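Local coordinates for extracellular solute-binding protein family 1 (Arthrobacter chlorophenolicus, PDB 4R2F) that probably serves as the sugar-capturing binding protein of an ABC-type importer, and holds the disaccharide laminaribiose, two linked glucose units, in its pocket, at residues F105-Q110 and M314-T319; P134-P139 and A148-L153; A168-P173 and L180-K185; N401-T406 and T419-G424. All blocks are in the same frame, centred on the assembly; numbering follows the deposited sequence.

Interaction 1 of 4, residues F105-Q110 and M314-T319; sequences FQFEEQ and MMYTNT
Phe107 and Tyr316 carry this contact, ring against ring, where the last turn of helix 103-109 faces the far end of strand 306-316. The nearest carbons are CD2 of Phe107 and CE2 of Tyr316, 4.0 Å apart. The ring planes of Phe107 and Tyr316 are inclined at 55° and the centroids lie 5.9 Å apart, a slanted meeting that is neither a stack nor a T-shaped pair. CG of Phe107 stands anti to its own carbonyl carbon and beside its backbone N (chi1 -65°), which carries the ring off the helix toward the strand. Tyr316 has the same first torsion, and its ring swings round from the strand to bring CE2 up to the phenylalanine at a slant. The phenol end continues past the contact: its OH hydrogen-bonds to Ser97 OG, and a weaker bond joins it to Gln103 NE2, so the polar tip of a buried ring is satisfied while its carbons pack. Phe84 and Ile88 of helix 80-89 touch both rings, while Ile113 of strand 113-114 touches Phe107; the pair is thus enclosed between helix 80-89, helix 103-109 and the part of the sheet made by strands 113-114 and 306-316.

Interaction 2 of 4, residues P134-P139 and A148-L153; sequences PGVVEP and AVPWQL
The ring of Pro150 is the bump of this contact, pushed from strand 145-161 into a shallow hollow formed by Val136 and Val137 in the loop that follows helix 117-126. Its CG goes deepest. The atom closest to it is the backbone O of Val136, 3.3 Å from Pro150 CG, and the neighbouring CB lies 3.5 Å from the same Val136 O, so the floor of the hollow is partly a peptide carbonyl. Two methyl groups form the walls. Val136 CG2 stands 3.9 Å from Pro150 CG, the two side chains crossing at about a right angle; Val137 CG2 lies 4.2 Å from Pro150 CG and comes in at a slant. In Val137 the CG1 branch is anti to the backbone N (chi1 179°), which leaves CG2 as the branch turned to the proline. Farther along the strand, the other methyl of Val136, CG1, meets CD1 of Leu153 more loosely at 4.4 Å, so this one valine spans two strand residues. Shortening Pro150 to an alanine would probably open a gap next to Val136 O and leave the CG2 methyls of both valines without the ring carbon they share. Strand 306-316 pairs with this strand through the backbone bonds of Val149 with Ile313 and Trp151 with Asn311. The loop folds back onto the strand just ahead of the antiparallel hairpin of strands 141-142 and 145-161, whose long second strand probably crosses between lobes, as in related solute-binding proteins.

Interaction 3 of 4, residues A168-P173 and L180-K185; sequences AGVGVP and LEAGKK
Val170 and Lys185 meet where the loop of a helix-loop-helix turn packs on its second helix: helix 162-168 ends, the chain loops through residues 169-175, and helix 176-188 packs back against that loop. A Schellman motif closes the first helix: Gly169 takes a positive phi of 70°, and the chain then leads Val170 across to the second helix. Lys185 can be followed outward from its backbone. Its CB rests 3.6 Å from Val170 CG1, with Ala168 O a more distant neighbour. CG keeps the same separation from that methyl, 3.6 Å between Lys185 CG and Val170 CG1, so two successive carbons of the lysine touch one methyl of the valine, the side chains crossing at a slant. At chi2 (-77°) the chain bends, and CD, CE and NZ then extend away from the loop; only the root of the lysine works as an apolar surface. Beside it, Ala168 CB packs on the helix backbone, 3.8 Å from Lys185 O. The second branch of Val170 serves a different partner: CG2, lodged between its own backbone N and carbonyl carbon, reaches Ala182 CB at 4.0 Å. Val170 thereby straddles residues one turn apart on helix 176-188. Phe165 of helix 162-168 touches both Val170 and Pro173. The small side chain of Ala182 is consistent with the close approach of the loop, and its single methyl collects three neighbours: Val170 CG2, Gly171 O at 4.1 Å from Ala182 CB, and Pro173 CG at 4.4 Å from that same CB.

Interaction 4 of 4, residues N401-T406 and T419-G424; sequences NQFTQT and TAFDTG
Helices 398-408 and 414-428 run in roughly opposite directions and come nearest at Phe403 and Phe421, whose CA atoms are 5.9 Å apart. Each helix also carries a threonine bonded back to its own backbone: Thr406 OG1 donates to Gln402 O at 3.1 Å, and Thr423 OG1 to Thr419 O. Both carbonyls are gripped twice, the backbone N of the same threonine arriving from the opposite face. Across the contact the rings of Phe403 and Phe421 form an offset stack, their planes almost parallel at 7° and their centroids 4.5 Å apart. CD2 of Phe421 sits over the middle of the Phe403 ring, whereas CD2 of Phe403 falls toward the rim of the other. In both, CG is anti to the backbone N (chi1 173° for Phe403), which sends the rings out to meet face to face; Phe421 CB tucks in 3.8 Å from Phe403 CD1. With an alanine in place of Phe403, the face of Phe421 would probably lose its flat cover and that ring could turn more freely. Ala417 and Leu418 of helix 414-428 flank Phe403, Ala399 and Leu400 of helix 398-408 flank Phe421, and Met209 and Met213 of helix 204-215 pack against Phe403.

In the fold
Interactions 1 and 2 are neighbours: their centres lie about 17 Å apart, they touch through Phe105 CZ and Pro139 O (3.6 Å), and their strands 306-316 and 145-161 pair in one mixed sheet. Along the chain, interactions 2 and 3 both fall inside the long loop that interaction 1 closes, with 2 before 3, and interaction 4 follows near the C-terminus. Interaction 3 lies about 47 Å from interaction 1, centre to centre, on the other side of the chain's centre. Interaction 4, about 30 Å from both 2 and 3, centre to centre, joins two C-terminal helices. The set thus samples the shared sheet, a remote loop-helix contact and a C-terminal helix pair, consistent with a two-lobed solute-binding fold.

Interaction 1 of 4, residues F105-Q110 and M314-T319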
loop_
_atom_site.group_PDB
_atom_site.type_symbol
_atom_site.label_atom_id
_atom_site.label_comp_id
_atom_site.label_asym_id
_atom_site.label_seq_id
_atom_site.Cartn_x
_atom_site.Cartn_y
_atom_site.Cartn_z
ATOM N N PHE A 105 -14.320 2.700 -4.687
ATOM C CA PHE A 105 -15.583 2.453 -3.992
ATOM C C PHE A 105 -16.277 3.759 -3.535
ATOM O O PHE A 105 -17.488 3.828 -3.540
ATOM C CB PHE A 105 -15.412 1.497 -2.808
ATOM C CG PHE A 105 -15.021 0.100 -3.211
ATOM C CD1 PHE A 105 -15.985 -0.825 -3.557
ATOM C CD2 PHE A 105 -13.675 -0.272 -3.294
ATOM C CE1 PHE A 105 -15.616 -2.099 -3.948
ATOM C CE2 PHE A 105 -13.304 -1.544 -3.667
ATOM C CZ PHE A 105 -14.274 -2.458 -3.997
ATOM N N GLN A 106 -15.496 4.760 -3.130
ATOM C CA GLN A 106 -16.026 6.054 -2.746
ATOM C C GLN A 106 -16.656 6.683 -3.957
ATOM O O GLN A 106 -17.780 7.173 -3.895
ATOM C CB GLN A 106 -14.939 6.983 -2.217
ATOM C CG GLN A 106 -15.476 8.280 -1.639
ATOM C CD GLN A 106 -16.623 8.048 -0.657
ATOM O OE1 GLN A 106 -17.675 8.690 -0.739
ATOM N NE2 GLN A 106 -16.425 7.123 0.274
ATOM N N PHE A 107 -15.951 6.676 -5.084
ATOM C CA PHE A 107 -16.485 7.371 -6.264
ATOM C C PHE A 107 -17.646 6.616 -6.878
ATOM O O PHE A 107 -18.533 7.200 -7.513
ATOM C CB PHE A 107 -15.372 7.710 -7.283
ATOM C CG PHE A 107 -14.379 8.695 -6.751
ATOM C CD1 PHE A 107 -14.815 9.921 -6.248
ATOM C CD2 PHE A 107 -13.016 8.407 -6.712
ATOM C CE1 PHE A 107 -13.921 10.833 -5.721
ATOM C CE2 PHE A 107 -12.122 9.314 -6.175
ATOM C CZ PHE A 107 -12.573 10.529 -5.682
ATOM N N GLU A 108 -17.697 5.318 -6.655
ATOM C CA GLU A 108 -18.864 4.572 -7.106
ATOM C C GLU A 108 -20.103 4.959 -6.315
ATOM O O GLU A 108 -21.182 5.136 -6.875
ATOM C CB GLU A 108 -18.632 3.088 -6.965
ATOM C CG GLU A 108 -19.699 2.266 -7.655
ATOM C CD GLU A 108 -20.561 1.489 -6.698
ATOM O OE1 GLU A 108 -20.277 1.497 -5.488
ATOM O OE2 GLU A 108 -21.493 0.822 -7.177
ATOM N N GLU A 109 -19.939 5.090 -5.009
ATOM C CA GLU A 109 -21.051 5.481 -4.119
ATOM C C GLU A 109 -21.563 6.854 -4.540
ATOM O O GLU A 109 -22.744 7.095 -4.538
ATOM C CB GLU A 109 -20.562 5.473 -2.667
ATOM C CG GLU A 109 -21.542 5.902 -1.587
ATOM C CD GLU A 109 -21.105 5.392 -0.219
ATOM O OE1 GLU A 109 -20.428 6.130 0.535
ATOM O OE2 GLU A 109 -21.401 4.220 0.086
ATOM N N GLN A 110 -20.663 7.725 -4.976
ATOM C CA GLN A 110 -21.025 9.075 -5.390
ATOM C C GLN A 110 -21.519 9.107 -6.816
ATOM O O GLN A 110 -21.883 10.149 -7.294
ATOM C CB GLN A 110 -19.821 10.028 -5.308
ATOM C CG GLN A 110 -19.307 10.301 -3.907
ATOM C CD GLN A 110 -18.008 11.108 -3.911
ATOM O OE1 GLN A 110 -17.670 11.795 -4.880
ATOM N NE2 GLN A 110 -17.295 11.032 -2.817
ATOM N N MET A 314 -9.131 2.561 -12.369
ATOM C CA MET A 314 -10.508 2.976 -12.323
ATOM C C MET A 314 -10.812 3.958 -13.438
ATOM O O MET A 314 -9.953 4.704 -13.916
ATOM C CB MET A 314 -10.857 3.542 -10.923
ATOM C CG MET A 314 -10.215 4.830 -10.491
ATOM S SD MET A 314 -10.181 5.020 -8.700
ATOM C CE MET A 314 -8.653 4.181 -8.348
ATOM N N MET A 315 -12.044 3.887 -13.902
ATOM C CA MET A 315 -12.536 4.758 -14.960
ATOM C C MET A 315 -13.623 5.656 -14.351
ATOM O O MET A 315 -14.279 5.255 -13.392
ATOM C CB MET A 315 -13.123 3.897 -16.114
ATOM C CG MET A 315 -12.136 3.125 -16.963
ATOM S SD MET A 315 -12.881 2.224 -18.343
ATOM C CE MET A 315 -13.860 1.085 -17.422
ATOM N N TYR A 316 -13.811 6.849 -14.914
ATOM C CA TYR A 316 -14.740 7.853 -14.395
ATOM C C TYR A 316 -15.770 8.268 -15.431
ATOM O O TYR A 316 -15.502 8.197 -16.631
ATOM C CB TYR A 316 -13.971 9.112 -13.998
ATOM C CG TYR A 316 -12.952 8.907 -12.895
ATOM C CD1 TYR A 316 -11.708 8.364 -13.160
ATOM C CD2 TYR A 316 -13.246 9.247 -11.595
ATOM C CE1 TYR A 316 -10.778 8.172 -12.154
ATOM C CE2 TYR A 316 -12.329 9.064 -10.581
ATOM C CZ TYR A 316 -11.088 8.536 -10.855
ATOM O OH TYR A 316 -10.164 8.387 -9.831
ATOM N N THR A 317 -16.922 8.756 -14.964
ATOM C CA THR A 317 -17.984 9.204 -15.862
ATOM C C THR A 317 -17.578 10.412 -16.691
ATOM O O THR A 317 -18.068 10.586 -17.796
ATOM C CB THR A 317 -19.297 9.534 -15.124
ATOM O OG1 THR A 317 -19.032 10.480 -14.087
ATOM C CG2 THR A 317 -19.932 8.259 -14.527
ATOM N N ASN A 318 -16.694 11.249 -16.153
ATOM C CA ASN A 318 -16.213 12.400 -16.889
ATOM C C ASN A 318 -15.142 12.007 -17.878
ATOM O O ASN A 318 -13.946 12.118 -17.593
ATOM C CB ASN A 318 -15.676 13.472 -15.939
ATOM C CG ASN A 318 -15.277 14.751 -16.681
ATOM O OD1 ASN A 318 -15.520 14.880 -17.871
ATOM N ND2 ASN A 318 -14.630 15.669 -15.983
ATOM N N THR A 319 -15.587 11.527 -19.037
ATOM C CA THR A 319 -14.699 11.100 -20.117
ATOM C C THR A 319 -15.273 11.652 -21.404
ATOM O O THR A 319 -16.483 11.758 -21.535
ATOM C CB THR A 319 -14.580 9.544 -20.221
ATOM O OG1 THR A 319 -13.820 9.161 -21.383
ATOM C CG2 THR A 319 -15.950 8.881 -20.301
#

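Interaction 2 of 4, residues P134-P139 and A148-L153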
loop_
_atom_site.group_PDB
_atom_site.type_symbol
_atom_site.label_atom_id
_atom_site.label_comp_id
_atom_site.label_asym_id
_atom_site.label_seq_id
_atom_site.Cartn_x
_atom_site.Cartn_y
_atom_site.Cartn_z
ATOM N N PRO A 134 -5.703 -15.961 -8.957
ATOM C CA PRO A 134 -6.978 -16.257 -8.317
ATOM C C PRO A 134 -7.315 -15.234 -7.233
ATOM O O PRO A 134 -6.439 -14.791 -6.487
ATOM C CB PRO A 134 -6.762 -17.657 -7.701
ATOM C CG PRO A 134 -5.547 -18.208 -8.365
ATOM C CD PRO A 134 -4.700 -17.021 -8.723
ATOM N N GLY A 135 -8.582 -14.850 -7.173
ATOM C CA GLY A 135 -9.087 -13.948 -6.144
ATOM C C GLY A 135 -8.817 -12.457 -6.333
ATOM O O GLY A 135 -9.200 -11.657 -5.469
ATOM N N VAL A 136 -8.156 -12.053 -7.418
ATOM C CA VAL A 136 -7.754 -10.636 -7.512
ATOM C C VAL A 136 -8.829 -9.741 -8.130
ATOM O O VAL A 136 -8.824 -8.543 -7.875
ATOM C CB VAL A 136 -6.389 -10.409 -8.192
ATOM C CG1 VAL A 136 -5.317 -11.226 -7.486
ATOM C CG2 VAL A 136 -6.425 -10.704 -9.683
ATOM N N VAL A 137 -9.757 -10.310 -8.905
ATOM C CA VAL A 137 -10.775 -9.507 -9.619
ATOM C C VAL A 137 -12.039 -9.368 -8.819
ATOM O O VAL A 137 -12.676 -8.310 -8.784
ATOM C CB VAL A 137 -11.153 -10.162 -10.970
ATOM C CG1 VAL A 137 -12.214 -9.342 -11.690
ATOM C CG2 VAL A 137 -9.914 -10.354 -11.835
ATOM N N GLU A 138 -12.403 -10.466 -8.166
ATOM C CA GLU A 138 -13.679 -10.600 -7.457
ATOM C C GLU A 138 -13.954 -9.563 -6.356
ATOM O O GLU A 138 -15.114 -9.152 -6.176
ATOM C CB GLU A 138 -13.781 -12.021 -6.859
ATOM C CG GLU A 138 -13.873 -13.115 -7.927
ATOM C CD GLU A 138 -12.552 -13.800 -8.311
ATOM O OE1 GLU A 138 -11.426 -13.214 -8.222
ATOM O OE2 GLU A 138 -12.673 -14.967 -8.745
ATOM N N PRO A 139 -12.915 -9.126 -5.610
ATOM C CA PRO A 139 -13.183 -8.058 -4.644
ATOM C C PRO A 139 -13.865 -6.814 -5.221
ATOM O O PRO A 139 -14.420 -6.033 -4.461
ATOM C CB PRO A 139 -11.781 -7.685 -4.155
ATOM C CG PRO A 139 -11.016 -8.966 -4.251
ATOM C CD PRO A 139 -11.499 -9.551 -5.557
ATOM N N ALA A 148 -13.675 -1.409 -10.602
ATOM C CA ALA A 148 -12.309 -1.167 -11.080
ATOM C C ALA A 148 -11.693 -2.496 -11.472
ATOM O O ALA A 148 -12.322 -3.543 -11.308
ATOM C CB ALA A 148 -11.462 -0.515 -9.979
ATOM N N VAL A 149 -10.460 -2.449 -11.976
ATOM C CA VAL A 149 -9.722 -3.654 -12.375
ATOM C C VAL A 149 -8.385 -3.694 -11.632
ATOM O O VAL A 149 -7.638 -2.703 -11.637
ATOM C CB VAL A 149 -9.488 -3.643 -13.898
ATOM C CG1 VAL A 149 -8.728 -4.872 -14.336
ATOM C CG2 VAL A 149 -10.803 -3.539 -14.640
ATOM N N PRO A 150 -8.054 -4.839 -11.006
ATOM C CA PRO A 150 -6.784 -4.876 -10.276
ATOM C C PRO A 150 -5.571 -4.717 -11.160
ATOM O O PRO A 150 -5.589 -5.183 -12.287
ATOM C CB PRO A 150 -6.771 -6.283 -9.659
ATOM C CG PRO A 150 -7.632 -7.097 -10.582
ATOM C CD PRO A 150 -8.726 -6.155 -10.983
ATOM N N TRP A 151 -4.510 -4.089 -10.657
ATOM C CA TRP A 151 -3.263 -4.008 -11.446
ATOM C C TRP A 151 -2.004 -4.381 -10.686
ATOM O O TRP A 151 -0.996 -4.737 -11.283
ATOM C CB TRP A 151 -3.126 -2.641 -12.161
ATOM C CG TRP A 151 -2.631 -1.480 -11.342
ATOM C CD1 TRP A 151 -3.343 -0.757 -10.414
ATOM C CD2 TRP A 151 -1.326 -0.893 -11.380
ATOM N NE1 TRP A 151 -2.549 0.216 -9.860
ATOM C CE2 TRP A 151 -1.315 0.172 -10.448
ATOM C CE3 TRP A 151 -0.168 -1.144 -12.126
ATOM C CZ2 TRP A 151 -0.191 0.976 -10.244
ATOM C CZ3 TRP A 151 0.940 -0.366 -11.907
ATOM C CH2 TRP A 151 0.920 0.698 -10.976
ATOM N N GLN A 152 -2.050 -4.295 -9.363
ATOM C CA GLN A 152 -0.948 -4.738 -8.545
ATOM C C GLN A 152 -1.401 -4.899 -7.112
ATOM O O GLN A 152 -2.482 -4.422 -6.727
ATOM C CB GLN A 152 0.273 -3.788 -8.631
ATOM C CG GLN A 152 -0.010 -2.293 -8.517
ATOM C CD GLN A 152 0.279 -1.689 -7.149
ATOM O OE1 GLN A 152 0.023 -2.297 -6.104
ATOM N NE2 GLN A 152 0.794 -0.477 -7.150
ATOM N N LEU A 153 -0.561 -5.610 -6.353
ATOM C CA LEU A 153 -0.778 -5.886 -4.971
ATOM C C LEU A 153 0.365 -5.322 -4.172
ATOM O O LEU A 153 1.494 -5.795 -4.254
ATOM C CB LEU A 153 -0.902 -7.381 -4.727
ATOM C CG LEU A 153 -2.091 -8.090 -5.378
ATOM C CD1 LEU A 153 -1.837 -9.595 -5.447
ATOM C CD2 LEU A 153 -3.356 -7.765 -4.619
#

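Interaction 3 of 4, residues A168-P173 and L180-K185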
loop_
_atom_site.group_PDB
_atom_site.type_symbol
_atom_site.label_atom_id
_atom_site.label_comp_id
_atom_site.label_asym_id
_atom_site.label_seq_id
_atom_site.Cartn_x
_atom_site.Cartn_y
_atom_site.Cartn_z
ATOM N N ALA A 168 25.555 -5.070 15.579
ATOM C CA ALA A 168 24.902 -5.020 16.886
ATOM C C ALA A 168 24.987 -6.357 17.609
ATOM O O ALA A 168 24.611 -6.450 18.769
ATOM C CB ALA A 168 23.428 -4.620 16.732
ATOM N N GLY A 169 25.414 -7.398 16.903
ATOM C CA GLY A 169 25.536 -8.712 17.488
ATOM C C GLY A 169 24.189 -9.345 17.782
ATOM O O GLY A 169 24.054 -10.044 18.762
ATOM N N VAL A 170 23.184 -9.110 16.936
ATOM C CA VAL A 170 21.850 -9.676 17.196
ATOM C C VAL A 170 21.275 -10.397 15.985
ATOM O O VAL A 170 21.741 -10.230 14.851
ATOM C CB VAL A 170 20.840 -8.608 17.674
ATOM C CG1 VAL A 170 21.260 -8.023 19.010
ATOM C CG2 VAL A 170 20.686 -7.504 16.642
ATOM N N GLY A 171 20.270 -11.224 16.258
ATOM C CA GLY A 171 19.593 -12.016 15.249
ATOM C C GLY A 171 18.319 -11.329 14.775
ATOM O O GLY A 171 17.825 -10.365 15.384
ATOM N N VAL A 172 17.795 -11.840 13.672
ATOM C CA VAL A 172 16.585 -11.317 13.084
ATOM C C VAL A 172 15.394 -11.722 13.964
ATOM O O VAL A 172 15.208 -12.904 14.247
ATOM C CB VAL A 172 16.411 -11.856 11.662
ATOM C CG1 VAL A 172 15.048 -11.472 11.088
ATOM C CG2 VAL A 172 17.542 -11.347 10.780
ATOM N N PRO A 173 14.594 -10.744 14.389
ATOM C CA PRO A 173 13.454 -11.000 15.259
ATOM C C PRO A 173 12.468 -12.011 14.701
ATOM O O PRO A 173 12.279 -12.080 13.479
ATOM C CB PRO A 173 12.778 -9.640 15.348
ATOM C CG PRO A 173 13.810 -8.675 14.973
ATOM C CD PRO A 173 14.639 -9.341 13.957
ATOM N N LEU A 180 11.845 -5.911 20.052
ATOM C CA LEU A 180 12.226 -4.939 21.091
ATOM C C LEU A 180 13.654 -5.138 21.594
ATOM O O LEU A 180 14.410 -4.178 21.676
ATOM C CB LEU A 180 11.254 -4.996 22.264
ATOM C CG LEU A 180 11.480 -3.987 23.393
ATOM C CD1 LEU A 180 11.338 -2.552 22.912
ATOM C CD2 LEU A 180 10.524 -4.273 24.537
ATOM N N GLU A 181 14.029 -6.366 21.935
ATOM C CA GLU A 181 15.420 -6.642 22.372
ATOM C C GLU A 181 16.437 -6.268 21.315
ATOM O O GLU A 181 17.386 -5.555 21.588
ATOM C CB GLU A 181 15.627 -8.120 22.774
ATOM C CG GLU A 181 14.966 -8.500 24.090
ATOM C CD GLU A 181 15.341 -7.551 25.213
ATOM O OE1 GLU A 181 16.552 -7.435 25.484
ATOM O OE2 GLU A 181 14.437 -6.911 25.808
ATOM N N ALA A 182 16.242 -6.749 20.097
ATOM C CA ALA A 182 17.198 -6.474 19.049
ATOM C C ALA A 182 17.241 -4.970 18.760
ATOM O O ALA A 182 18.322 -4.397 18.566
ATOM C CB ALA A 182 16.837 -7.238 17.802
ATOM N N GLY A 183 16.067 -4.350 18.747
ATOM C CA GLY A 183 15.947 -2.911 18.569
ATOM C C GLY A 183 16.775 -2.095 19.547
ATOM O O GLY A 183 17.474 -1.163 19.141
ATOM N N LYS A 184 16.686 -2.423 20.835
ATOM C CA LYS A 184 17.555 -1.788 21.845
ATOM C C LYS A 184 19.063 -1.919 21.516
ATOM O O LYS A 184 19.829 -0.989 21.736
ATOM C CB LYS A 184 17.316 -2.385 23.233
ATOM C CG LYS A 184 15.981 -2.053 23.872
ATOM C CD LYS A 184 15.934 -2.700 25.249
ATOM C CE LYS A 184 14.549 -2.655 25.857
ATOM N NZ LYS A 184 14.597 -3.046 27.286
ATOM N N LYS A 185 19.487 -3.080 21.022
ATOM C CA LYS A 185 20.906 -3.295 20.720
ATOM C C LYS A 185 21.288 -2.533 19.478
ATOM O O LYS A 185 22.392 -2.043 19.376
ATOM C CB LYS A 185 21.226 -4.770 20.506
ATOM C CG LYS A 185 20.980 -5.653 21.715
ATOM C CD LYS A 185 22.081 -5.519 22.742
ATOM C CE LYS A 185 21.891 -6.550 23.832
ATOM N NZ LYS A 185 22.961 -6.425 24.851
#

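Interaction 4 of 4, residues N401-T406 and T419-G424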
loop_
_atom_site.group_PDB
_atom_site.type_symbol
_atom_site.label_atom_id
_atom_site.label_comp_id
_atom_site.label_asym_id
_atom_site.label_seq_id
_atom_site.Cartn_x
_atom_site.Cartn_y
_atom_site.Cartn_z
ATOM N N ASN A 401 -4.251 9.502 9.776
ATOM C CA ASN A 401 -3.021 10.308 9.749
ATOM C C ASN A 401 -2.653 10.783 11.133
ATOM O O ASN A 401 -1.521 10.588 11.592
ATOM C CB ASN A 401 -3.147 11.503 8.809
ATOM C CG ASN A 401 -3.123 11.099 7.336
ATOM O OD1 ASN A 401 -3.905 11.583 6.536
ATOM N ND2 ASN A 401 -2.209 10.228 6.981
ATOM N N GLN A 402 -3.638 11.362 11.809
ATOM C CA GLN A 402 -3.456 11.997 13.140
ATOM C C GLN A 402 -3.193 10.965 14.219
ATOM O O GLN A 402 -2.325 11.139 15.077
ATOM C CB GLN A 402 -4.676 12.920 13.439
ATOM C CG GLN A 402 -4.751 14.045 12.396
ATOM C CD GLN A 402 -5.919 15.026 12.521
ATOM O OE1 GLN A 402 -5.916 16.103 11.899
ATOM N NE2 GLN A 402 -6.918 14.661 13.298
ATOM N N PHE A 403 -3.888 9.838 14.140
ATOM C CA PHE A 403 -3.605 8.711 15.024
ATOM C C PHE A 403 -2.140 8.303 14.935
ATOM O O PHE A 403 -1.449 8.150 15.949
ATOM C CB PHE A 403 -4.530 7.560 14.659
ATOM C CG PHE A 403 -4.254 6.291 15.374
ATOM C CD1 PHE A 403 -4.413 6.189 16.747
ATOM C CD2 PHE A 403 -3.862 5.167 14.673
ATOM C CE1 PHE A 403 -4.165 5.003 17.398
ATOM C CE2 PHE A 403 -3.636 3.979 15.322
ATOM C CZ PHE A 403 -3.779 3.896 16.692
ATOM N N THR A 404 -1.656 8.158 13.713
ATOM C CA THR A 404 -0.279 7.751 13.495
ATOM C C THR A 404 0.696 8.750 14.121
ATOM O O THR A 404 1.674 8.355 14.743
ATOM C CB THR A 404 0.038 7.592 11.979
ATOM O OG1 THR A 404 -0.899 6.693 11.373
ATOM C CG2 THR A 404 1.446 7.048 11.786
ATOM N N GLN A 405 0.456 10.034 13.910
ATOM C CA GLN A 405 1.406 11.026 14.358
ATOM C C GLN A 405 1.416 11.094 15.871
ATOM O O GLN A 405 2.470 11.258 16.504
ATOM C CB GLN A 405 1.111 12.359 13.689
ATOM C CG GLN A 405 1.428 12.304 12.195
ATOM C CD GLN A 405 1.349 13.636 11.470
ATOM O OE1 GLN A 405 0.583 14.514 11.837
ATOM N NE2 GLN A 405 2.153 13.787 10.424
ATOM N N THR A 406 0.244 10.906 16.455
ATOM C CA THR A 406 0.110 10.815 17.906
ATOM C C THR A 406 0.895 9.655 18.499
ATOM O O THR A 406 1.605 9.814 19.504
ATOM C CB THR A 406 -1.391 10.718 18.277
ATOM O OG1 THR A 406 -2.002 11.999 18.054
ATOM C CG2 THR A 406 -1.605 10.293 19.702
ATOM N N THR A 419 -9.305 5.924 21.127
ATOM C CA THR A 419 -10.615 6.533 21.318
ATOM C C THR A 419 -10.754 7.717 20.396
ATOM O O THR A 419 -11.794 7.886 19.757
ATOM C CB THR A 419 -10.845 6.944 22.794
ATOM O OG1 THR A 419 -10.718 5.770 23.596
ATOM C CG2 THR A 419 -12.212 7.540 23.008
ATOM N N ALA A 420 -9.704 8.532 20.294
ATOM C CA ALA A 420 -9.727 9.673 19.357
ATOM C C ALA A 420 -9.859 9.162 17.905
ATOM O O ALA A 420 -10.545 9.762 17.083
ATOM C CB ALA A 420 -8.474 10.533 19.511
ATOM N N PHE A 421 -9.190 8.049 17.617
ATOM C CA PHE A 421 -9.245 7.421 16.291
ATOM C C PHE A 421 -10.692 6.958 15.993
ATOM O O PHE A 421 -11.282 7.341 14.977
ATOM C CB PHE A 421 -8.223 6.265 16.258
ATOM C CG PHE A 421 -8.061 5.599 14.911
ATOM C CD1 PHE A 421 -8.230 6.306 13.729
ATOM C CD2 PHE A 421 -7.737 4.265 14.848
ATOM C CE1 PHE A 421 -8.086 5.690 12.512
ATOM C CE2 PHE A 421 -7.589 3.637 13.628
ATOM C CZ PHE A 421 -7.768 4.358 12.462
ATOM N N ASP A 422 -11.249 6.184 16.919
ATOM C CA ASP A 422 -12.636 5.703 16.851
ATOM C C ASP A 422 -13.609 6.834 16.573
ATOM O O ASP A 422 -14.409 6.798 15.646
ATOM C CB ASP A 422 -12.990 5.050 18.182
ATOM C CG ASP A 422 -14.279 4.257 18.132
ATOM O OD1 ASP A 422 -14.473 3.422 17.226
ATOM O OD2 ASP A 422 -15.095 4.452 19.039
ATOM N N THR A 423 -13.499 7.871 17.379
ATOM C CA THR A 423 -14.352 9.016 17.260
ATOM C C THR A 423 -14.203 9.705 15.924
ATOM O O THR A 423 -15.201 10.115 15.337
ATOM C CB THR A 423 -14.078 9.983 18.436
ATOM O OG1 THR A 423 -14.433 9.305 19.648
ATOM C CG2 THR A 423 -14.867 11.265 18.299
ATOM N N GLY A 424 -12.978 9.851 15.429
ATOM C CA GLY A 424 -12.780 10.528 14.126
ATOM C C GLY A 424 -13.387 9.727 12.955
ATOM O O GLY A 424 -13.974 10.276 12.018
#